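Local coordinates for protein Cfl (Pectobacterium brasiliense, PDB 7A9J) that probably activates carboxylic acids such as coronafacic acid with ATP, as an acyl-adenylate-forming ligase, and joins them to an acceptor, at residues 333-345 and 376-388. The protein carries 1 engineered substitution. Numbering follows the deposited sequence.
Sequences SYGQTELGGPVIY and GELLIRSPAKTIG. With R4Z (6-ethyl-1-oxidanylidene-indene-4-carboxylic acid), chain B.
I380 is the hub of the apolar half of this contact: its CD1 lies 3.8 Å from CE1 of Y334, at the ring edge and near the ring plane, and also touches I344 CD1 and, tip to tip, V343 CG2. With CG1 beside its backbone N and CG2 anti to it (chi1 -59°), the isoleucine spreads both branches, so that CG2 meets L339 CD1 while CD1 serves the tyrosine end. L378 extends the cluster, its CD2 facing I344 CD1 end to end at 3.7 Å. The Y334 hydroxyl is hydrogen-bonded to D408 OD1.

Polar contacts take over past I380. S382 OG donates to L339 O over 2.8 Å, at a C=O...donor angle of 145° and tilted from the carbonyl plane, and accepts from A384 N, closing an ST turn; V343 CG1 packs on its CB. A384 CB sits 4.0 Å from G340 CA, where the glycine lets the backbones approach closely. Farther along, a water donates to both E338 O and A384 O (2.6 Å to the latter), and T386 OG1 adds a weak bond to E338 O.

Behind this layer, V343 and I344 both face Y334 in a classic beta bulge, Y334 O accepting from both amides. The backbone from S333 to G341 runs along the bound indenone carboxylic acid, whose ketone O01 receives a 2.7 Å hydrogen bond from S333 OG. Strand 376-381 and the following loop thus back the acid-binding wall, whose YGQTE sequence (334-338) matches a conserved motif of the adenylate-forming (ANL) superfamily.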
loop_
_atom_site.group_PDB
_atom_site.type_symbol
_atom_site.label_atom_id
_atom_site.label_comp_id
_atom_site.label_asym_id
_atom_site.label_seq_id
_atom_site.Cartn_x
_atom_site.Cartn_y
_atom_site.Cartn_z
ATOM N N SER A 333 8.106 -1.812 -1.291
ATOM C CA SER A 333 7.891 -0.474 -1.788
ATOM C C SER A 333 7.498 0.383 -0.600
ATOM O O SER A 333 6.806 -0.075 0.305
ATOM C CB SER A 333 6.773 -0.515 -2.908
ATOM O OG SER A 333 6.612 0.786 -3.459
ATOM N N TYR A 334 8.016 1.584 -0.560
ATOM C CA TYR A 334 7.807 2.459 0.575
ATOM C C TYR A 334 7.306 3.769 0.009
ATOM O O TYR A 334 7.974 4.369 -0.822
ATOM C CB TYR A 334 9.123 2.642 1.315
ATOM C CG TYR A 334 9.186 3.644 2.459
ATOM C CD1 TYR A 334 9.283 5.018 2.220
ATOM C CD2 TYR A 334 9.250 3.204 3.777
ATOM C CE1 TYR A 334 9.445 5.929 3.300
ATOM C CE2 TYR A 334 9.353 4.111 4.841
ATOM C CZ TYR A 334 9.478 5.466 4.590
ATOM O OH TYR A 334 9.628 6.370 5.672
ATOM N N GLY A 335 6.152 4.217 0.460
ATOM C CA GLY A 335 5.632 5.445 -0.117
ATOM C C GLY A 335 4.360 5.830 0.594
ATOM O O GLY A 335 3.853 5.103 1.464
ATOM N N GLN A 336 3.857 7.007 0.223
ATOM C CA GLN A 336 2.613 7.455 0.838
ATOM C C GLN A 336 1.975 8.502 -0.070
ATOM O O GLN A 336 2.629 9.111 -0.926
ATOM C CB GLN A 336 2.844 8.034 2.238
ATOM C CG GLN A 336 3.739 9.240 2.247
ATOM C CD GLN A 336 4.107 9.655 3.692
ATOM O OE1 GLN A 336 5.133 9.233 4.221
ATOM N NE2 GLN A 336 3.245 10.433 4.336
ATOM N N THR A 337 0.688 8.736 0.179
ATOM C CA THR A 337 -0.086 9.630 -0.686
ATOM C C THR A 337 0.505 11.034 -0.766
ATOM O O THR A 337 0.549 11.623 -1.840
ATOM C CB THR A 337 -1.521 9.655 -0.151
ATOM O OG1 THR A 337 -1.983 8.289 -0.185
ATOM C CG2 THR A 337 -2.432 10.488 -1.076
ATOM N N GLU A 338 0.982 11.593 0.364
ATOM C CA GLU A 338 1.546 12.953 0.326
ATOM C C GLU A 338 2.776 13.053 -0.569
ATOM O O GLU A 338 3.112 14.127 -1.062
ATOM C CB GLU A 338 1.913 13.385 1.739
ATOM C CG GLU A 338 0.719 13.483 2.653
ATOM C CD GLU A 338 0.320 12.186 3.415
ATOM O OE1 GLU A 338 0.660 11.019 3.023
ATOM O OE2 GLU A 338 -0.386 12.381 4.442
ATOM N N LEU A 339 3.464 11.957 -0.789
ATOM C CA LEU A 339 4.632 11.932 -1.655
ATOM C C LEU A 339 4.257 11.552 -3.072
ATOM O O LEU A 339 5.131 11.222 -3.880
ATOM C CB LEU A 339 5.648 10.937 -1.107
ATOM C CG LEU A 339 6.177 11.480 0.204
ATOM C CD1 LEU A 339 7.109 10.441 0.806
ATOM C CD2 LEU A 339 6.915 12.841 -0.074
ATOM N N GLY A 340 2.960 11.527 -3.361
ATOM C CA GLY A 340 2.532 11.239 -4.739
ATOM C C GLY A 340 2.467 9.759 -5.058
ATOM O O GLY A 340 1.412 9.231 -5.442
ATOM N N GLY A 341 3.560 9.066 -4.834
ATOM C CA GLY A 341 3.640 7.659 -5.090
ATOM C C GLY A 341 4.703 6.949 -4.258
ATOM O O GLY A 341 5.183 7.461 -3.276
ATOM N N PRO A 342 5.021 5.731 -4.642
ATOM C CA PRO A 342 6.217 5.048 -4.116
ATOM C C PRO A 342 7.446 5.942 -4.289
ATOM O O PRO A 342 7.682 6.534 -5.360
ATOM C CB PRO A 342 6.351 3.804 -5.019
ATOM C CG PRO A 342 4.952 3.690 -5.673
ATOM C CD PRO A 342 4.555 5.136 -5.910
ATOM N N VAL A 343 8.303 5.962 -3.260
ATOM C CA VAL A 343 9.531 6.739 -3.411
ATOM C C VAL A 343 10.794 5.942 -3.156
ATOM O O VAL A 343 11.867 6.377 -3.559
ATOM C CB VAL A 343 9.516 7.976 -2.478
ATOM C CG1 VAL A 343 8.419 8.955 -3.014
ATOM C CG2 VAL A 343 9.252 7.589 -1.002
ATOM N N ILE A 344 10.724 4.853 -2.415
ATOM C CA ILE A 344 11.895 4.052 -2.098
ATOM C C ILE A 344 11.527 2.602 -2.380
ATOM O O ILE A 344 10.441 2.147 -2.014
ATOM C CB ILE A 344 12.341 4.267 -0.629
ATOM C CG1 ILE A 344 12.876 5.680 -0.467
ATOM C CG2 ILE A 344 13.442 3.256 -0.286
ATOM C CD1 ILE A 344 12.968 6.182 1.044
ATOM N N TYR A 345 12.415 1.903 -3.055
ATOM C CA TYR A 345 12.113 0.584 -3.557
ATOM C C TYR A 345 13.237 -0.372 -3.227
ATOM O O TYR A 345 14.401 -0.068 -3.487
ATOM C CB TYR A 345 11.898 0.712 -5.052
ATOM C CG TYR A 345 11.823 -0.571 -5.847
ATOM C CD1 TYR A 345 11.000 -1.609 -5.463
ATOM C CD2 TYR A 345 12.585 -0.709 -7.006
ATOM C CE1 TYR A 345 10.920 -2.809 -6.214
ATOM C CE2 TYR A 345 12.540 -1.895 -7.768
ATOM C CZ TYR A 345 11.695 -2.939 -7.359
ATOM O OH TYR A 345 11.639 -4.081 -8.133
ATOM N N GLY A 376 19.843 9.059 11.242
ATOM C CA GLY A 376 18.955 10.165 11.554
ATOM C C GLY A 376 17.613 9.991 10.888
ATOM O O GLY A 376 17.378 9.028 10.158
ATOM N N GLU A 377 16.720 10.941 11.156
ATOM C CA GLU A 377 15.402 10.892 10.522
ATOM C C GLU A 377 15.463 11.053 9.003
ATOM O O GLU A 377 16.118 11.960 8.485
ATOM C CB GLU A 377 14.484 11.971 11.120
ATOM C CG GLU A 377 13.077 11.829 10.534
ATOM C CD GLU A 377 12.038 12.759 11.156
ATOM O OE1 GLU A 377 12.426 13.714 11.879
ATOM O OE2 GLU A 377 10.833 12.523 10.890
ATOM N N LEU A 378 14.752 10.175 8.300
ATOM C CA LEU A 378 14.625 10.224 6.847
ATOM C C LEU A 378 13.620 11.303 6.461
ATOM O O LEU A 378 12.459 11.260 6.897
ATOM C CB LEU A 378 14.166 8.879 6.308
ATOM C CG LEU A 378 13.819 8.819 4.852
ATOM C CD1 LEU A 378 15.049 9.196 4.061
ATOM C CD2 LEU A 378 13.335 7.379 4.573
ATOM N N LEU A 379 14.087 12.262 5.663
ATOM C CA LEU A 379 13.275 13.291 5.029
ATOM C C LEU A 379 13.261 13.067 3.521
ATOM O O LEU A 379 14.277 12.694 2.933
ATOM C CB LEU A 379 13.847 14.682 5.329
ATOM C CG LEU A 379 14.250 15.017 6.769
ATOM C CD1 LEU A 379 14.659 16.474 6.913
ATOM C CD2 LEU A 379 13.094 14.695 7.641
ATOM N N ILE A 380 12.119 13.301 2.876
ATOM C CA ILE A 380 11.978 12.915 1.472
ATOM C C ILE A 380 11.325 14.049 0.696
ATOM O O ILE A 380 10.351 14.649 1.158
ATOM C CB ILE A 380 11.164 11.613 1.276
ATOM C CG1 ILE A 380 11.830 10.453 2.032
ATOM C CG2 ILE A 380 11.037 11.267 -0.262
ATOM C CD1 ILE A 380 10.890 9.287 2.187
ATOM N N ARG A 381 11.857 14.329 -0.492
ATOM C CA ARG A 381 11.155 15.127 -1.477
ATOM C C ARG A 381 10.930 14.284 -2.741
ATOM O O ARG A 381 11.860 13.636 -3.238
ATOM C CB ARG A 381 11.945 16.406 -1.779
ATOM C CG ARG A 381 11.164 17.445 -2.550
ATOM C CD ARG A 381 11.764 18.841 -2.197
ATOM N NE ARG A 381 13.172 18.913 -2.578
ATOM C CZ ARG A 381 13.999 19.897 -2.235
ATOM N NH1 ARG A 381 13.554 20.905 -1.499
ATOM N NH2 ARG A 381 15.270 19.871 -2.638
ATOM N N SER A 382 9.710 14.276 -3.222
ATOM C CA SER A 382 9.345 13.377 -4.326
ATOM C C SER A 382 9.209 14.140 -5.650
ATOM O O SER A 382 8.843 15.326 -5.643
ATOM C CB SER A 382 8.024 12.662 -4.003
ATOM O OG SER A 382 7.521 12.025 -5.181
ATOM N N PRO A 383 9.550 13.515 -6.791
ATOM C CA PRO A 383 9.289 14.171 -8.084
ATOM C C PRO A 383 7.823 14.219 -8.426
ATOM O O PRO A 383 7.436 14.979 -9.332
ATOM C CB PRO A 383 10.071 13.314 -9.090
ATOM C CG PRO A 383 9.990 11.922 -8.506
ATOM C CD PRO A 383 10.158 12.186 -6.984
ATOM N N ALA A 384 6.985 13.443 -7.739
ATOM C CA ALA A 384 5.537 13.563 -7.899
ATOM C C ALA A 384 5.042 14.539 -6.840
ATOM O O ALA A 384 4.835 14.180 -5.677
ATOM C CB ALA A 384 4.859 12.205 -7.822
ATOM N N LYS A 385 4.886 15.782 -7.251
ATOM C CA LYS A 385 4.482 16.867 -6.368
ATOM C C LYS A 385 2.970 16.958 -6.304
ATOM O O LYS A 385 2.315 17.334 -7.296
ATOM C CB LYS A 385 5.045 18.190 -6.861
ATOM C CG LYS A 385 6.477 18.128 -7.206
ATOM C CD LYS A 385 7.282 18.346 -5.985
ATOM C CE LYS A 385 8.720 18.598 -6.383
ATOM N NZ LYS A 385 9.479 18.090 -5.229
ATOM N N THR A 386 2.415 16.679 -5.130
ATOM C CA THR A 386 1.004 16.949 -4.906
ATOM C C THR A 386 0.775 18.460 -4.846
ATOM O O THR A 386 1.676 19.244 -4.546
ATOM C CB THR A 386 0.526 16.253 -3.638
ATOM O OG1 THR A 386 1.320 16.715 -2.532
ATOM C CG2 THR A 386 0.727 14.737 -3.788
ATOM N N ILE A 387 -0.446 18.872 -5.151
ATOM C CA ILE A 387 -0.740 20.278 -5.317
ATOM C C ILE A 387 -0.996 20.935 -3.976
ATOM O O ILE A 387 -0.735 22.127 -3.807
ATOM C CB ILE A 387 -1.971 20.457 -6.231
ATOM C CG1 ILE A 387 -1.760 19.729 -7.563
ATOM C CG2 ILE A 387 -2.297 21.885 -6.394
ATOM C CD1 ILE A 387 -0.357 19.894 -8.157
ATOM N N GLY A 388 -1.544 20.198 -3.029
ATOM C CA GLY A 388 -2.012 20.816 -1.808
ATOM C C GLY A 388 -3.057 19.934 -1.150
ATOM O O GLY A 388 -3.230 18.769 -1.493
HETATM C C13 R4Z B . 1.026 6.420 -2.421
HETATM C C15 R4Z B . 2.543 4.421 -2.047
HETATM C C02 R4Z B . 3.928 2.266 -1.605
HETATM C C03 R4Z B . 3.873 1.097 -0.848
HETATM C C04 R4Z B . 2.628 1.251 0.028
HETATM C C05 R4Z B . 2.850 3.203 -1.462
HETATM C C06 R4Z B . 1.982 2.645 -0.490
HETATM C C07 R4Z B . 0.821 3.337 -0.167
HETATM C C08 R4Z B . -0.137 2.752 0.884
HETATM C C11 R4Z B . 0.506 4.542 -0.794
HETATM C C12 R4Z B . 1.363 5.105 -1.749
HETATM C C14 R4Z B . -0.038 6.211 -3.536
HETATM O O01 R4Z B . 4.850 2.478 -2.349
HETATM O O09 R4Z B . -1.298 3.240 0.944
HETATM O O10 R4Z B . 0.206 1.825 1.686
HETATM O O HOH W 1 4.812 15.161 -3.273
#